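Local coordinates for protein kojibiose phosphorylase (Gut metagenome, PDB 6W0P) that is a carbohydrate-active enzyme of glycoside hydrolase family 65, pairing an N-terminal beta-sandwich domain with an (alpha/alpha)6-barrel catalytic domain, at residues Phe60-Leu68 against Thr204-Thr212; Ala348-Leu357 against Lys369-Asn377. All blocks are in the same frame, centred on the assembly; numbering follows the deposited sequence.

Contact 1 of 2, residues Phe60-Leu68 against Thr204-Thr212; sequences FNGIYEYAL and TLTTNQTLT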
loop_
_atom_site.group_PDB
_atom_site.type_symbol
_atom_site.label_atom_id
_atom_site.label_comp_id
_atom_site.label_asym_id
_atom_site.label_seq_id
_atom_site.Cartn_x
_atom_site.Cartn_y
_atom_site.Cartn_z
ATOM N N PHE A 60 -21.348 6.634 21.330
ATOM C CA PHE A 60 -21.944 7.979 21.220
ATOM C C PHE A 60 -21.489 8.578 19.898
ATOM O O PHE A 60 -20.274 8.600 19.653
ATOM C CB PHE A 60 -21.530 8.839 22.413
ATOM C CG PHE A 60 -22.006 8.292 23.737
ATOM C CD1 PHE A 60 -23.248 8.654 24.246
ATOM C CD2 PHE A 60 -21.233 7.381 24.446
ATOM C CE1 PHE A 60 -23.702 8.136 25.455
ATOM C CE2 PHE A 60 -21.682 6.866 25.655
ATOM C CZ PHE A 60 -22.910 7.251 26.165
ATOM N N ASN A 61 -22.444 9.018 19.074
ATOM C CA ASN A 61 -22.177 9.551 17.716
ATOM C C ASN A 61 -21.196 10.720 17.871
ATOM O O ASN A 61 -21.565 11.695 18.562
ATOM C CB ASN A 61 -23.499 9.926 17.048
ATOM C CG ASN A 61 -23.479 9.874 15.536
ATOM O OD1 ASN A 61 -22.600 10.458 14.900
ATOM N ND2 ASN A 61 -24.466 9.202 14.961
ATOM N N GLY A 62 -19.988 10.614 17.310
ATOM C CA GLY A 62 -19.005 11.721 17.274
ATOM C C GLY A 62 -18.007 11.666 18.426
ATOM O O GLY A 62 -17.166 12.566 18.534
ATOM N N ILE A 63 -18.101 10.651 19.284
ATOM C CA ILE A 63 -17.114 10.401 20.366
ATOM C C ILE A 63 -16.114 9.383 19.823
ATOM O O ILE A 63 -16.513 8.247 19.567
ATOM C CB ILE A 63 -17.792 9.929 21.657
ATOM C CG1 ILE A 63 -18.550 11.071 22.336
ATOM C CG2 ILE A 63 -16.774 9.292 22.580
ATOM C CD1 ILE A 63 -17.703 12.287 22.708
ATOM N N TYR A 64 -14.882 9.823 19.606
ATOM C CA TYR A 64 -13.911 9.144 18.725
ATOM C C TYR A 64 -12.509 9.389 19.269
ATOM O O TYR A 64 -12.312 10.352 20.065
ATOM C CB TYR A 64 -14.060 9.672 17.300
ATOM C CG TYR A 64 -13.367 10.982 17.041
ATOM C CD1 TYR A 64 -13.973 12.190 17.333
ATOM C CD2 TYR A 64 -12.089 11.008 16.508
ATOM C CE1 TYR A 64 -13.318 13.393 17.116
ATOM C CE2 TYR A 64 -11.426 12.198 16.275
ATOM C CZ TYR A 64 -12.037 13.395 16.586
ATOM O OH TYR A 64 -11.373 14.563 16.338
ATOM N N GLU A 65 -11.580 8.525 18.865
ATOM C CA GLU A 65 -10.133 8.663 19.138
ATOM C C GLU A 65 -9.353 8.365 17.856
ATOM O O GLU A 65 -9.920 7.737 16.928
ATOM C CB GLU A 65 -9.668 7.714 20.248
ATOM C CG GLU A 65 -9.375 8.421 21.553
ATOM C CD GLU A 65 -8.507 9.657 21.425
ATOM O OE1 GLU A 65 -8.835 10.663 22.071
ATOM O OE2 GLU A 65 -7.520 9.612 20.669
ATOM N N TYR A 66 -8.075 8.744 17.869
ATOM C CA TYR A 66 -7.083 8.410 16.824
ATOM C C TYR A 66 -6.392 7.087 17.165
ATOM O O TYR A 66 -6.401 6.642 18.338
ATOM C CB TYR A 66 -6.102 9.566 16.689
ATOM C CG TYR A 66 -6.654 10.786 16.005
ATOM C CD1 TYR A 66 -6.742 10.846 14.620
ATOM C CD2 TYR A 66 -7.054 11.895 16.727
ATOM C CE1 TYR A 66 -7.226 11.971 13.970
ATOM C CE2 TYR A 66 -7.528 13.034 16.093
ATOM C CZ TYR A 66 -7.621 13.072 14.711
ATOM O OH TYR A 66 -8.090 14.183 14.071
ATOM N N ALA A 67 -5.811 6.447 16.151
ATOM C CA ALA A 67 -4.874 5.324 16.346
ATOM C C ALA A 67 -3.806 5.760 17.353
ATOM O O ALA A 67 -3.391 6.921 17.303
ATOM C CB ALA A 67 -4.265 4.911 15.036
ATOM N N LEU A 68 -3.362 4.852 18.217
ATOM C CA LEU A 68 -2.403 5.149 19.323
ATOM C C LEU A 68 -1.028 5.537 18.766
ATOM O O LEU A 68 -0.345 6.395 19.398
ATOM C CB LEU A 68 -2.296 3.911 20.212
ATOM C CG LEU A 68 -3.557 3.585 21.005
ATOM C CD1 LEU A 68 -3.412 2.251 21.731
ATOM C CD2 LEU A 68 -3.869 4.714 21.975
ATOM N N THR A 204 -11.346 11.592 26.764
ATOM C CA THR A 204 -10.663 10.809 25.704
ATOM C C THR A 204 -9.171 11.124 25.760
ATOM O O THR A 204 -8.836 12.228 26.220
ATOM C CB THR A 204 -11.236 11.130 24.326
ATOM O OG1 THR A 204 -11.087 12.532 24.100
ATOM C CG2 THR A 204 -12.695 10.740 24.208
ATOM N N LEU A 205 -8.347 10.203 25.253
ATOM C CA LEU A 205 -6.865 10.253 25.302
ATOM C C LEU A 205 -6.374 11.570 24.699
ATOM O O LEU A 205 -5.527 12.209 25.324
ATOM C CB LEU A 205 -6.282 9.079 24.506
ATOM C CG LEU A 205 -6.730 7.669 24.906
ATOM C CD1 LEU A 205 -5.878 6.611 24.213
ATOM C CD2 LEU A 205 -6.664 7.472 26.414
ATOM N N THR A 206 -6.911 11.947 23.529
ATOM C CA THR A 206 -6.326 12.963 22.611
ATOM C C THR A 206 -7.366 13.982 22.139
ATOM O O THR A 206 -7.002 15.170 22.040
ATOM C CB THR A 206 -5.636 12.246 21.443
ATOM O OG1 THR A 206 -4.291 12.097 21.908
ATOM C CG2 THR A 206 -5.670 12.973 20.116
ATOM N N THR A 207 -8.600 13.548 21.848
ATOM C CA THR A 207 -9.560 14.316 21.012
ATOM C C THR A 207 -10.238 15.417 21.827
ATOM O O THR A 207 -11.070 16.131 21.255
ATOM C CB THR A 207 -10.556 13.357 20.362
ATOM O OG1 THR A 207 -11.292 12.683 21.383
ATOM C CG2 THR A 207 -9.844 12.362 19.477
ATOM N N ASN A 208 -9.910 15.529 23.115
ATOM C CA ASN A 208 -10.394 16.609 24.020
ATOM C C ASN A 208 -11.906 16.444 24.215
ATOM O O ASN A 208 -12.622 17.460 24.285
ATOM C CB ASN A 208 -10.016 18.005 23.503
ATOM C CG ASN A 208 -9.386 18.856 24.585
ATOM O OD1 ASN A 208 -8.268 18.561 25.018
ATOM N ND2 ASN A 208 -10.083 19.902 25.018
ATOM N N GLN A 209 -12.379 15.205 24.294
ATOM C CA GLN A 209 -13.820 14.908 24.471
ATOM C C GLN A 209 -14.042 14.345 25.870
ATOM O O GLN A 209 -13.210 13.530 26.332
ATOM C CB GLN A 209 -14.314 13.954 23.395
ATOM C CG GLN A 209 -14.202 14.550 22.003
ATOM C CD GLN A 209 -14.765 13.590 20.987
ATOM O OE1 GLN A 209 -14.518 12.380 21.060
ATOM N NE2 GLN A 209 -15.543 14.128 20.052
ATOM N N THR A 210 -15.139 14.766 26.484
ATOM C CA THR A 210 -15.534 14.397 27.860
ATOM C C THR A 210 -16.955 13.833 27.857
ATOM O O THR A 210 -17.755 14.188 26.955
ATOM C CB THR A 210 -15.435 15.600 28.809
ATOM O OG1 THR A 210 -16.476 16.522 28.470
ATOM C CG2 THR A 210 -14.074 16.262 28.757
ATOM N N LEU A 211 -17.232 12.998 28.855
ATOM C CA LEU A 211 -18.542 12.364 29.071
ATOM C C LEU A 211 -18.796 12.282 30.580
ATOM O O LEU A 211 -17.864 11.903 31.310
ATOM C CB LEU A 211 -18.461 10.982 28.423
ATOM C CG LEU A 211 -19.659 10.072 28.649
ATOM C CD1 LEU A 211 -19.804 9.102 27.483
ATOM C CD2 LEU A 211 -19.537 9.319 29.965
ATOM N N THR A 212 -20.015 12.584 31.021
ATOM C CA THR A 212 -20.485 12.311 32.403
ATOM C C THR A 212 -21.616 11.294 32.323
ATOM O O THR A 212 -22.591 11.548 31.589
ATOM C CB THR A 212 -20.917 13.583 33.145
ATOM O OG1 THR A 212 -19.746 14.367 33.338
ATOM C CG2 THR A 212 -21.536 13.300 34.496
#
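Gln209 sets off with CG anti to its carbonyl carbon (chi1 -63°) and then runs on extended, which lays its carboxamide against the backbone of Gly62 and Tyr64. Both ends of the amide are used. Gln209 NE2 donates to Gly62 O at 2.7 Å, close to the amide plane, and Gln209 OE1 offers a lone pair to Tyr64 N at 3.0 Å, so the group's rotation is fixed; NE2 also reaches Lys257 O. Glu65 instead folds back at chi2 (-48°), bringing its carboxylate to the bend at Leu205-Thr207. Glu65 OE1 takes Thr206 N at 2.7 Å from above the carboxylate plane and Thr207 N at 2.9 Å on the syn side. Glu65 OE2 accepts Tyr66 N at 3.0 Å, and three peptide N-H groups thus probably spread the charge of this buried acid. The bend is the hairpin turn between strands 197-204 and 210-217, neighbours in the large antiparallel sheet of the N-terminal, galactose mutarotase-like domain. Thr207 presses CG2 over one face of the Tyr64 ring, a CH-pi contact 3.9 Å from the centroid, while the phenol OH of Tyr64 bonds to Asn402. At the strand end of the hairpin, Leu211 CD1 sits over the Phe60 ring, 3.4 Å from Phe60 CE2. At the 68 end of the segment, Leu68 CD2 meets Leu205 CD1 at 3.6 Å.

Contact 2 of 2, residues Ala348-Leu357 against Lys369-Asn377; sequences AFWDNETYCL and KDLIMFRYN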
loop_
_atom_site.group_PDB
_atom_site.type_symbol
_atom_site.label_atom_id
_atom_site.label_comp_id
_atom_site.label_asym_id
_atom_site.label_seq_id
_atom_site.Cartn_x
_atom_site.Cartn_y
_atom_site.Cartn_z
ATOM N N ALA A 348 -18.833 7.507 8.222
ATOM C CA ALA A 348 -19.715 7.908 7.108
ATOM C C ALA A 348 -18.977 7.617 5.809
ATOM O O ALA A 348 -17.742 7.865 5.748
ATOM C CB ALA A 348 -20.062 9.378 7.185
ATOM N N PHE A 349 -19.703 7.122 4.813
ATOM C CA PHE A 349 -19.207 6.920 3.431
ATOM C C PHE A 349 -20.135 7.693 2.494
ATOM O O PHE A 349 -21.184 8.188 2.960
ATOM C CB PHE A 349 -19.129 5.426 3.108
ATOM C CG PHE A 349 -18.159 4.640 3.954
ATOM C CD1 PHE A 349 -18.470 4.284 5.258
ATOM C CD2 PHE A 349 -16.921 4.269 3.453
ATOM C CE1 PHE A 349 -17.576 3.552 6.026
ATOM C CE2 PHE A 349 -16.020 3.567 4.237
ATOM C CZ PHE A 349 -16.350 3.198 5.517
ATOM N N TRP A 350 -19.775 7.771 1.209
ATOM C CA TRP A 350 -20.583 8.444 0.157
ATOM C C TRP A 350 -22.008 7.854 0.112
ATOM O O TRP A 350 -22.895 8.581 -0.388
ATOM C CB TRP A 350 -19.869 8.311 -1.186
ATOM C CG TRP A 350 -20.041 6.955 -1.802
ATOM C CD1 TRP A 350 -19.610 5.754 -1.311
ATOM C CD2 TRP A 350 -20.695 6.679 -3.049
ATOM N NE1 TRP A 350 -19.969 4.750 -2.164
ATOM C CE2 TRP A 350 -20.647 5.284 -3.234
ATOM C CE3 TRP A 350 -21.337 7.472 -4.007
ATOM C CZ2 TRP A 350 -21.188 4.672 -4.368
ATOM C CZ3 TRP A 350 -21.876 6.866 -5.124
ATOM C CH2 TRP A 350 -21.825 5.479 -5.292
ATOM N N ASP A 351 -22.169 6.610 0.631
ATOM C CA ASP A 351 -23.445 5.852 0.822
ATOM C C ASP A 351 -24.502 6.702 1.520
ATOM O O ASP A 351 -25.693 6.528 1.193
ATOM C CB ASP A 351 -23.326 4.657 1.790
ATOM C CG ASP A 351 -22.341 3.582 1.396
ATOM O OD1 ASP A 351 -21.190 3.943 1.116
ATOM O OD2 ASP A 351 -22.757 2.389 1.351
ATOM N N ASN A 352 -24.073 7.498 2.493
ATOM C CA ASN A 352 -24.979 8.345 3.298
ATOM C C ASN A 352 -25.757 9.220 2.323
ATOM O O ASN A 352 -26.974 9.253 2.420
ATOM C CB ASN A 352 -24.234 9.169 4.354
ATOM C CG ASN A 352 -23.809 8.340 5.547
ATOM O OD1 ASN A 352 -23.919 7.122 5.530
ATOM N ND2 ASN A 352 -23.365 8.983 6.611
ATOM N N GLU A 353 -25.043 9.871 1.409
ATOM C CA GLU A 353 -25.600 10.912 0.518
ATOM C C GLU A 353 -26.387 10.267 -0.629
ATOM O O GLU A 353 -27.391 10.835 -1.008
ATOM C CB GLU A 353 -24.488 11.815 -0.011
ATOM C CG GLU A 353 -23.970 12.804 1.007
ATOM C CD GLU A 353 -23.186 12.228 2.180
ATOM O OE1 GLU A 353 -22.399 11.278 1.984
ATOM O OE2 GLU A 353 -23.353 12.761 3.291
ATOM N N THR A 354 -25.960 9.116 -1.141
ATOM C CA THR A 354 -26.424 8.596 -2.441
ATOM C C THR A 354 -27.408 7.436 -2.264
ATOM O O THR A 354 -27.977 7.039 -3.286
ATOM C CB THR A 354 -25.214 8.170 -3.278
ATOM O OG1 THR A 354 -24.423 7.225 -2.544
ATOM C CG2 THR A 354 -24.372 9.362 -3.665
ATOM N N TYR A 355 -27.554 6.875 -1.055
ATOM C CA TYR A 355 -28.326 5.621 -0.776
ATOM C C TYR A 355 -29.203 5.781 0.485
ATOM O O TYR A 355 -30.391 5.404 0.457
ATOM C CB TYR A 355 -27.408 4.432 -0.455
ATOM C CG TYR A 355 -26.886 3.566 -1.581
ATOM C CD1 TYR A 355 -25.859 3.995 -2.410
ATOM C CD2 TYR A 355 -27.333 2.254 -1.742
ATOM C CE1 TYR A 355 -25.345 3.179 -3.408
ATOM C CE2 TYR A 355 -26.820 1.421 -2.725
ATOM C CZ TYR A 355 -25.820 1.887 -3.561
ATOM O OH TYR A 355 -25.311 1.094 -4.555
ATOM N N CYS A 356 -28.610 6.256 1.583
ATOM C CA CYS A 356 -29.322 6.402 2.879
ATOM C C CYS A 356 -30.245 7.623 2.872
ATOM O O CYS A 356 -31.331 7.517 3.415
ATOM C CB CYS A 356 -28.362 6.470 4.059
ATOM S SG CYS A 356 -27.340 4.979 4.176
ATOM N N LEU A 357 -29.859 8.734 2.246
ATOM C CA LEU A 357 -30.592 10.021 2.394
ATOM C C LEU A 357 -32.063 9.855 2.017
ATOM O O LEU A 357 -32.927 10.369 2.719
ATOM C CB LEU A 357 -29.919 11.096 1.542
ATOM C CG LEU A 357 -30.512 12.493 1.657
ATOM C CD1 LEU A 357 -30.465 12.969 3.090
ATOM C CD2 LEU A 357 -29.778 13.453 0.751
ATOM N N LYS A 369 -31.934 17.224 6.370
ATOM C CA LYS A 369 -31.125 18.475 6.434
ATOM C C LYS A 369 -29.907 18.272 7.352
ATOM O O LYS A 369 -28.824 18.755 6.996
ATOM C CB LYS A 369 -32.004 19.651 6.877
ATOM C CG LYS A 369 -31.263 20.924 7.263
ATOM C CD LYS A 369 -31.995 22.225 6.920
ATOM C CE LYS A 369 -32.677 22.887 8.106
ATOM N NZ LYS A 369 -33.672 23.903 7.664
ATOM N N ASP A 370 -30.064 17.555 8.474
ATOM C CA ASP A 370 -28.980 17.325 9.469
ATOM C C ASP A 370 -27.880 16.460 8.855
ATOM O O ASP A 370 -26.688 16.779 9.089
ATOM C CB ASP A 370 -29.518 16.786 10.792
ATOM C CG ASP A 370 -29.977 17.892 11.736
ATOM O OD1 ASP A 370 -29.886 19.052 11.325
ATOM O OD2 ASP A 370 -30.438 17.590 12.872
ATOM N N LEU A 371 -28.242 15.441 8.070
ATOM C CA LEU A 371 -27.254 14.623 7.321
ATOM C C LEU A 371 -26.362 15.533 6.466
ATOM O O LEU A 371 -25.136 15.327 6.498
ATOM C CB LEU A 371 -27.966 13.572 6.471
ATOM C CG LEU A 371 -28.430 12.361 7.257
ATOM C CD1 LEU A 371 -29.227 11.411 6.382
ATOM C CD2 LEU A 371 -27.246 11.642 7.866
ATOM N N ILE A 372 -26.924 16.526 5.762
ATOM C CA ILE A 372 -26.112 17.482 4.947
ATOM C C ILE A 372 -25.347 18.452 5.868
ATOM O O ILE A 372 -24.196 18.769 5.539
ATOM C CB ILE A 372 -26.992 18.181 3.917
ATOM C CG1 ILE A 372 -27.586 17.163 2.946
ATOM C CG2 ILE A 372 -26.228 19.259 3.182
ATOM C CD1 ILE A 372 -28.979 17.527 2.459
ATOM N N MET A 373 -25.914 18.858 7.007
ATOM C CA MET A 373 -25.264 19.836 7.932
ATOM C C MET A 373 -24.028 19.177 8.540
ATOM O O MET A 373 -22.999 19.878 8.785
ATOM C CB MET A 373 -26.200 20.283 9.062
ATOM C CG MET A 373 -27.296 21.249 8.628
ATOM S SD MET A 373 -26.748 22.635 7.645
ATOM C CE MET A 373 -25.579 23.397 8.763
ATOM N N PHE A 374 -24.084 17.863 8.740
ATOM C CA PHE A 374 -22.881 17.133 9.192
ATOM C C PHE A 374 -21.735 17.501 8.250
ATOM O O PHE A 374 -20.617 17.709 8.756
ATOM C CB PHE A 374 -23.076 15.619 9.252
ATOM C CG PHE A 374 -21.756 14.896 9.217
ATOM C CD1 PHE A 374 -20.890 14.941 10.297
ATOM C CD2 PHE A 374 -21.347 14.235 8.074
ATOM C CE1 PHE A 374 -19.669 14.288 10.260
ATOM C CE2 PHE A 374 -20.119 13.596 8.030
ATOM C CZ PHE A 374 -19.282 13.624 9.125
ATOM N N ARG A 375 -21.997 17.536 6.939
ATOM C CA ARG A 375 -20.973 17.821 5.895
ATOM C C ARG A 375 -20.618 19.312 5.904
ATOM O O ARG A 375 -19.451 19.636 5.707
ATOM C CB ARG A 375 -21.456 17.376 4.512
ATOM C CG ARG A 375 -21.713 15.880 4.414
ATOM C CD ARG A 375 -20.485 15.011 4.674
ATOM N NE ARG A 375 -20.699 13.638 4.208
ATOM C CZ ARG A 375 -19.792 12.671 4.183
ATOM N NH1 ARG A 375 -18.561 12.886 4.605
ATOM N NH2 ARG A 375 -20.122 11.473 3.731
ATOM N N TYR A 376 -21.590 20.197 6.082
ATOM C CA TYR A 376 -21.310 21.647 6.191
ATOM C C TYR A 376 -20.352 21.842 7.366
ATOM O O TYR A 376 -19.378 22.590 7.237
ATOM C CB TYR A 376 -22.566 22.506 6.359
ATOM C CG TYR A 376 -22.189 23.960 6.427
ATOM C CD1 TYR A 376 -21.887 24.675 5.279
ATOM C CD2 TYR A 376 -21.962 24.568 7.652
ATOM C CE1 TYR A 376 -21.441 25.985 5.345
ATOM C CE2 TYR A 376 -21.517 25.878 7.738
ATOM C CZ TYR A 376 -21.249 26.588 6.583
ATOM O OH TYR A 376 -20.816 27.877 6.698
ATOM N N ASN A 377 -20.586 21.136 8.469
ATOM C CA ASN A 377 -19.846 21.368 9.734
ATOM C C ASN A 377 -18.485 20.666 9.684
ATOM O O ASN A 377 -17.745 20.814 10.667
ATOM C CB ASN A 377 -20.687 20.982 10.953
ATOM C CG ASN A 377 -21.847 21.924 11.188
ATOM O OD1 ASN A 377 -21.692 23.141 11.083
ATOM N ND2 ASN A 377 -23.009 21.384 11.512
HETATM O O HOH W 1 -17.547 10.125 3.960
HETATM O O HOH W 2 -23.783 12.605 6.082
#
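Glu353 OE2 is held by two donors: Arg375 NE at 2.9 Å, along an almost straight N-H line, and a water at 2.8 Å. That same water also donates to Leu371 O at 3.1 Å, tying the carboxylate to the backbone of the facing helix. Arg375 grips Glu353 side-on, its NH2 reaching Glu353 OE1 at 2.9 Å on the syn side. The bidentate pair is far from flat: carboxylate and guanidinium planes stand 57° apart, and NE comes to OE2 from above the carboxylate although OE2 lies in the guanidinium plane. A bend in Glu353 at chi2 (69°) swings the acid across to the arginine. Helices 351-357 and 369-376 run antiparallel at 176°, their axes 10.8 Å apart, as a helical hairpin in the (alpha/alpha)6 barrel of the catalytic domain. About one turn on from Glu353, the Leu357 and Leu371 side chains lie alongside one another, running opposite ways, and touch CD1 to CD1 at 3.8 Å. At the start of the 348-357 segment, Ala348 CB packs loosely by Phe374 CE2 at 4.3 Å. A second water accepts from Arg375 NH2 at 2.9 Å and gives a weak bond to Ala348 O. With both charged groups buried and matched to each other, each probably stabilises the other's ionised form, and the pair pins the two helices where apolar contact between them is sparse.

Overall arrangement
Both segments of contact 1 precede those of contact 2 in the chain. The two fall in different parts of the enzyme: contact 1 fastens residues 60-68 to a hairpin of the large sheet in the N-terminal beta domain, and contact 2 joins helices 351-361 and 365-376 in the helical catalytic domain. Their centres are 22 Å apart, and the nearest atoms are still about 7 Å apart, so the two do not meet directly. The 400-404 region bridges that distance: Arg401 bonds to Asn61 and packs on Phe374, while Thr400 pairs with the backbone of Ala348. Contact 1 therefore lies where the beta domain meets the barrel, and contact 2 lies between two barrel helices, nearer the centre of the chain.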